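Local coordinates for cell division control protein 4 (Saccharomyces cerevisiae, PDB 3V7D) that recognises phosphorylated substrates such as the CDK inhibitor Sic1 for an SCF ubiquitin ligase, this chain comprising its F-box region and WD40 propeller, at residues 268-282 against 285-298. The protein carries 1 engineered substitution. Numbering follows the deposited sequence.
Sequences GHMASVRTVSGHGNI and SGSYDNTLIVWDVA
His269 reaches from the loop before strand 273-279 onto strands 282-287 and 292-296 of the WD 4 propeller blade. Its CB comes 3.4 Å from Asp289 OD2. A chi1 of -70°, CG anti to the carbonyl carbon, carries the ring between Ser287 CB, which makes a CH-pi contact with one face, and Ile293 CD1, which covers the centre of the other. ND1 donates in the ring plane to the syn side of Asp289 OD2 (3.1 Å). CE1 packs on Ile293 CG1 at 3.5 Å, and at the tip NE2 hydrogen-bonds Ser285 OG (2.7 Å), a hydroxyl that accepts from Trp295 NE1. Met270 N grips Asp289 OD2 from the anti side (2.9 Å, 166°); Thr291 N to OD1 closes an Asx turn, and Thr291 OG1 adds a second bond to OD1. An alanine in place of Asp289 would probably leave His269 ND1 and Met270 N without their shared acceptor and the imidazole freer to turn. Farther along strand 273-279, Arg274 N and Thr275 N converge on Gly286 O in a classic beta bulge. Arg274 CG leans on Tyr288 CE1 (3.6 Å), and its NE bonds weakly to Tyr288 OH, whose stronger partner is a modified side chain of the bound peptide. The Asp-His-Ser-Trp tetrad is found in many WD40 blades: largely buried polar groups satisfy one another in series, tying loop, turn and strands together beside the peptide site.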
loop_
_atom_site.group_PDB
_atom_site.type_symbol
_atom_site.label_atom_id
_atom_site.label_comp_id
_atom_site.label_asym_id
_atom_site.label_seq_id
_atom_site.Cartn_x
_atom_site.Cartn_y
_atom_site.Cartn_z
ATOM N N GLY B 268 -20.076 6.649 -27.717
ATOM C CA GLY B 268 -19.881 5.222 -27.883
ATOM C C GLY B 268 -20.928 4.417 -27.141
ATOM O O GLY B 268 -21.427 3.416 -27.654
ATOM N N HIS B 269 -21.263 4.855 -25.931
ATOM C CA HIS B 269 -22.245 4.151 -25.114
ATOM C C HIS B 269 -23.686 4.438 -25.526
ATOM O O HIS B 269 -23.993 5.504 -26.060
ATOM C CB HIS B 269 -22.024 4.455 -23.630
ATOM C CG HIS B 269 -20.777 3.841 -23.077
ATOM N ND1 HIS B 269 -20.580 2.477 -23.032
ATOM C CD2 HIS B 269 -19.656 4.400 -22.566
ATOM C CE1 HIS B 269 -19.396 2.223 -22.504
ATOM N NE2 HIS B 269 -18.814 3.373 -22.214
ATOM N N MET B 270 -24.562 3.468 -25.281
ATOM C CA MET B 270 -25.971 3.581 -25.644
ATOM C C MET B 270 -26.816 3.857 -24.410
ATOM O O MET B 270 -28.040 3.938 -24.489
ATOM C CB MET B 270 -26.454 2.299 -26.324
ATOM C CG MET B 270 -25.813 2.009 -27.678
ATOM S SD MET B 270 -26.363 3.124 -28.988
ATOM C CE MET B 270 -25.026 4.314 -29.023
ATOM N N ALA B 271 -26.153 3.984 -23.267
ATOM C CA ALA B 271 -26.837 4.258 -22.012
ATOM C C ALA B 271 -25.918 5.024 -21.072
ATOM O O ALA B 271 -24.746 5.251 -21.386
ATOM C CB ALA B 271 -27.315 2.968 -21.366
ATOM N N SER B 272 -26.463 5.423 -19.927
ATOM C CA SER B 272 -25.755 6.271 -18.975
ATOM C C SER B 272 -24.349 5.769 -18.663
ATOM O O SER B 272 -24.129 4.568 -18.502
ATOM C CB SER B 272 -26.563 6.402 -17.683
ATOM O OG SER B 272 -25.783 6.987 -16.656
ATOM N N VAL B 273 -23.399 6.696 -18.609
ATOM C CA VAL B 273 -22.039 6.366 -18.211
ATOM C C VAL B 273 -21.959 6.400 -16.693
ATOM O O VAL B 273 -21.951 7.470 -16.082
ATOM C CB VAL B 273 -21.008 7.331 -18.815
ATOM C CG1 VAL B 273 -19.609 6.964 -18.342
ATOM C CG2 VAL B 273 -21.088 7.301 -20.338
ATOM N N ARG B 274 -21.911 5.214 -16.099
ATOM C CA ARG B 274 -22.046 5.052 -14.658
ATOM C C ARG B 274 -20.726 5.217 -13.912
ATOM O O ARG B 274 -20.698 5.716 -12.790
ATOM C CB ARG B 274 -22.640 3.675 -14.352
ATOM C CG ARG B 274 -22.905 3.415 -12.883
ATOM C CD ARG B 274 -23.829 4.467 -12.293
ATOM N NE ARG B 274 -24.251 4.101 -10.948
ATOM C CZ ARG B 274 -23.549 4.360 -9.850
ATOM N NH1 ARG B 274 -22.391 4.999 -9.936
ATOM N NH2 ARG B 274 -24.012 3.986 -8.663
ATOM N N THR B 275 -19.635 4.791 -14.533
ATOM C CA THR B 275 -18.346 4.783 -13.857
ATOM C C THR B 275 -17.205 5.109 -14.813
ATOM O O THR B 275 -17.282 4.827 -16.008
ATOM C CB THR B 275 -18.080 3.422 -13.193
ATOM O OG1 THR B 275 -16.748 3.395 -12.669
ATOM C CG2 THR B 275 -18.246 2.298 -14.209
ATOM N N VAL B 276 -16.148 5.705 -14.279
ATOM C CA VAL B 276 -15.000 6.084 -15.089
ATOM C C VAL B 276 -13.710 5.979 -14.268
ATOM O O VAL B 276 -13.684 6.317 -13.084
ATOM C CB VAL B 276 -15.175 7.506 -15.663
ATOM C CG1 VAL B 276 -15.292 8.523 -14.542
ATOM C CG2 VAL B 276 -14.034 7.863 -16.591
ATOM N N SER B 277 -12.650 5.486 -14.897
ATOM C CA SER B 277 -11.369 5.310 -14.221
ATOM C C SER B 277 -10.242 5.479 -15.227
ATOM O O SER B 277 -10.193 4.773 -16.231
ATOM C CB SER B 277 -11.297 3.921 -13.578
ATOM O OG SER B 277 -10.008 3.661 -13.044
ATOM N N GLY B 278 -9.338 6.416 -14.964
ATOM C CA GLY B 278 -8.262 6.683 -15.901
ATOM C C GLY B 278 -6.897 6.923 -15.283
ATOM O O GLY B 278 -6.775 7.199 -14.091
ATOM N N HIS B 279 -5.868 6.810 -16.115
ATOM C CA HIS B 279 -4.502 7.141 -15.732
ATOM C C HIS B 279 -3.714 7.472 -16.993
ATOM O O HIS B 279 -3.782 6.741 -17.983
ATOM C CB HIS B 279 -3.845 5.978 -14.993
ATOM C CG HIS B 279 -2.427 6.243 -14.592
ATOM N ND1 HIS B 279 -2.080 6.690 -13.335
ATOM C CD2 HIS B 279 -1.268 6.127 -15.285
ATOM C CE1 HIS B 279 -0.768 6.836 -13.269
ATOM N NE2 HIS B 279 -0.252 6.501 -14.439
ATOM N N GLY B 280 -2.968 8.572 -16.959
ATOM C CA GLY B 280 -2.274 9.041 -18.141
ATOM C C GLY B 280 -3.270 9.329 -19.248
ATOM O O GLY B 280 -4.321 9.915 -18.995
ATOM N N ASN B 281 -2.957 8.899 -20.467
ATOM C CA ASN B 281 -3.829 9.149 -21.614
ATOM C C ASN B 281 -4.921 8.097 -21.783
ATOM O O ASN B 281 -5.752 8.197 -22.683
ATOM C CB ASN B 281 -3.014 9.259 -22.908
ATOM C CG ASN B 281 -2.324 7.956 -23.279
ATOM O OD1 ASN B 281 -1.695 7.310 -22.440
ATOM N ND2 ASN B 281 -2.446 7.560 -24.540
ATOM N N ILE B 282 -4.915 7.086 -20.920
ATOM C CA ILE B 282 -5.896 6.011 -21.011
ATOM C C ILE B 282 -7.013 6.162 -19.986
ATOM O O ILE B 282 -6.758 6.309 -18.789
ATOM C CB ILE B 282 -5.241 4.633 -20.846
ATOM C CG1 ILE B 282 -4.197 4.414 -21.937
ATOM C CG2 ILE B 282 -6.295 3.539 -20.911
ATOM C CD1 ILE B 282 -4.784 4.372 -23.332
ATOM N N SER B 285 -14.378 3.756 -19.399
ATOM C CA SER B 285 -15.729 4.076 -18.957
ATOM C C SER B 285 -16.574 2.812 -18.881
ATOM O O SER B 285 -16.399 1.901 -19.681
ATOM C CB SER B 285 -16.390 5.072 -19.909
ATOM O OG SER B 285 -16.587 4.486 -21.186
ATOM N N GLY B 286 -17.486 2.765 -17.914
ATOM C CA GLY B 286 -18.447 1.682 -17.808
ATOM C C GLY B 286 -19.862 2.223 -17.900
ATOM O O GLY B 286 -20.153 3.296 -17.372
ATOM N N SER B 287 -20.746 1.487 -18.566
ATOM C CA SER B 287 -22.087 2.000 -18.843
ATOM C C SER B 287 -23.208 1.037 -18.480
ATOM O O SER B 287 -22.990 -0.166 -18.319
ATOM C CB SER B 287 -22.211 2.386 -20.321
ATOM O OG SER B 287 -23.567 2.534 -20.717
ATOM N N TYR B 288 -24.415 1.588 -18.370
ATOM C CA TYR B 288 -25.629 0.801 -18.191
ATOM C C TYR B 288 -25.999 -0.007 -19.438
ATOM O O TYR B 288 -26.958 -0.780 -19.410
ATOM C CB TYR B 288 -26.803 1.699 -17.783
ATOM C CG TYR B 288 -26.819 2.068 -16.314
ATOM C CD1 TYR B 288 -25.931 1.485 -15.422
ATOM C CD2 TYR B 288 -27.731 2.993 -15.819
ATOM C CE1 TYR B 288 -25.944 1.813 -14.078
ATOM C CE2 TYR B 288 -27.754 3.328 -14.475
ATOM C CZ TYR B 288 -26.856 2.735 -13.609
ATOM O OH TYR B 288 -26.869 3.062 -12.271
ATOM N N ASP B 289 -25.250 0.168 -20.527
ATOM C CA ASP B 289 -25.456 -0.648 -21.727
ATOM C C ASP B 289 -24.710 -1.984 -21.675
ATOM O O ASP B 289 -24.574 -2.662 -22.694
ATOM C CB ASP B 289 -25.090 0.122 -23.006
ATOM C CG ASP B 289 -23.604 0.462 -23.100
ATOM O OD1 ASP B 289 -22.782 -0.119 -22.358
ATOM O OD2 ASP B 289 -23.253 1.316 -23.942
ATOM N N ASN B 290 -24.211 -2.332 -20.489
ATOM C CA ASN B 290 -23.494 -3.593 -20.241
ATOM C C ASN B 290 -22.096 -3.685 -20.861
ATOM O O ASN B 290 -21.508 -4.765 -20.911
ATOM C CB ASN B 290 -24.321 -4.816 -20.667
ATOM C CG ASN B 290 -25.776 -4.704 -20.272
ATOM O OD1 ASN B 290 -26.156 -3.829 -19.495
ATOM N ND2 ASN B 290 -26.603 -5.598 -20.806
ATOM N N THR B 291 -21.565 -2.563 -21.331
ATOM C CA THR B 291 -20.259 -2.564 -21.976
ATOM C C THR B 291 -19.313 -1.552 -21.344
ATOM O O THR B 291 -19.741 -0.610 -20.674
ATOM C CB THR B 291 -20.363 -2.219 -23.475
ATOM O OG1 THR B 291 -20.693 -0.830 -23.626
ATOM C CG2 THR B 291 -21.423 -3.075 -24.162
ATOM N N LEU B 292 -18.022 -1.750 -21.570
ATOM C CA LEU B 292 -17.036 -0.749 -21.204
ATOM C C LEU B 292 -16.279 -0.310 -22.444
ATOM O O LEU B 292 -16.166 -1.065 -23.409
ATOM C CB LEU B 292 -16.052 -1.291 -20.171
ATOM C CG LEU B 292 -16.647 -1.827 -18.872
ATOM C CD1 LEU B 292 -16.795 -3.339 -18.947
ATOM C CD2 LEU B 292 -15.775 -1.422 -17.708
ATOM N N ILE B 293 -15.761 0.912 -22.418
ATOM C CA ILE B 293 -14.926 1.385 -23.509
ATOM C C ILE B 293 -13.597 1.902 -22.977
ATOM O O ILE B 293 -13.554 2.619 -21.976
ATOM C CB ILE B 293 -15.632 2.478 -24.347
ATOM C CG1 ILE B 293 -16.932 1.934 -24.944
ATOM C CG2 ILE B 293 -14.724 2.956 -25.460
ATOM C CD1 ILE B 293 -17.650 2.911 -25.863
ATOM N N VAL B 294 -12.513 1.509 -23.639
ATOM C CA VAL B 294 -11.188 2.015 -23.314
ATOM C C VAL B 294 -10.852 3.144 -24.273
ATOM O O VAL B 294 -10.771 2.935 -25.482
ATOM C CB VAL B 294 -10.122 0.919 -23.437
ATOM C CG1 VAL B 294 -8.766 1.448 -22.989
ATOM C CG2 VAL B 294 -10.521 -0.304 -22.626
ATOM N N TRP B 295 -10.665 4.344 -23.734
ATOM C CA TRP B 295 -10.446 5.523 -24.562
ATOM C C TRP B 295 -8.992 5.983 -24.548
ATOM O O TRP B 295 -8.255 5.722 -23.598
ATOM C CB TRP B 295 -11.328 6.679 -24.089
ATOM C CG TRP B 295 -12.789 6.360 -23.973
ATOM C CD1 TRP B 295 -13.447 5.922 -22.859
ATOM C CD2 TRP B 295 -13.779 6.483 -25.002
ATOM N NE1 TRP B 295 -14.783 5.756 -23.134
ATOM C CE2 TRP B 295 -15.013 6.097 -24.442
ATOM C CE3 TRP B 295 -13.740 6.875 -26.343
ATOM C CZ2 TRP B 295 -16.196 6.087 -25.178
ATOM C CZ3 TRP B 295 -14.916 6.867 -27.072
ATOM C CH2 TRP B 295 -16.125 6.474 -26.488
ATOM N N ASP B 296 -8.598 6.676 -25.611
ATOM C CA ASP B 296 -7.314 7.363 -25.667
ATOM C C ASP B 296 -7.607 8.856 -25.745
ATOM O O ASP B 296 -7.855 9.391 -26.824
ATOM C CB ASP B 296 -6.513 6.909 -26.891
ATOM C CG ASP B 296 -5.082 7.432 -26.893
ATOM O OD1 ASP B 296 -4.855 8.599 -26.516
ATOM O OD2 ASP B 296 -4.175 6.667 -27.282
ATOM N N VAL B 297 -7.574 9.526 -24.599
ATOM C CA VAL B 297 -7.992 10.921 -24.520
ATOM C C VAL B 297 -6.980 11.886 -25.129
ATOM O O VAL B 297 -7.222 13.090 -25.191
ATOM C CB VAL B 297 -8.289 11.336 -23.073
ATOM C CG1 VAL B 297 -9.412 10.483 -22.508
ATOM C CG2 VAL B 297 -7.034 11.217 -22.221
ATOM N N ALA B 298 -5.844 11.358 -25.571
ATOM C CA ALA B 298 -4.884 12.161 -26.314
ATOM C C ALA B 298 -5.324 12.229 -27.771
ATOM O O ALA B 298 -5.204 13.265 -28.424
ATOM C CB ALA B 298 -3.490 11.568 -26.204
#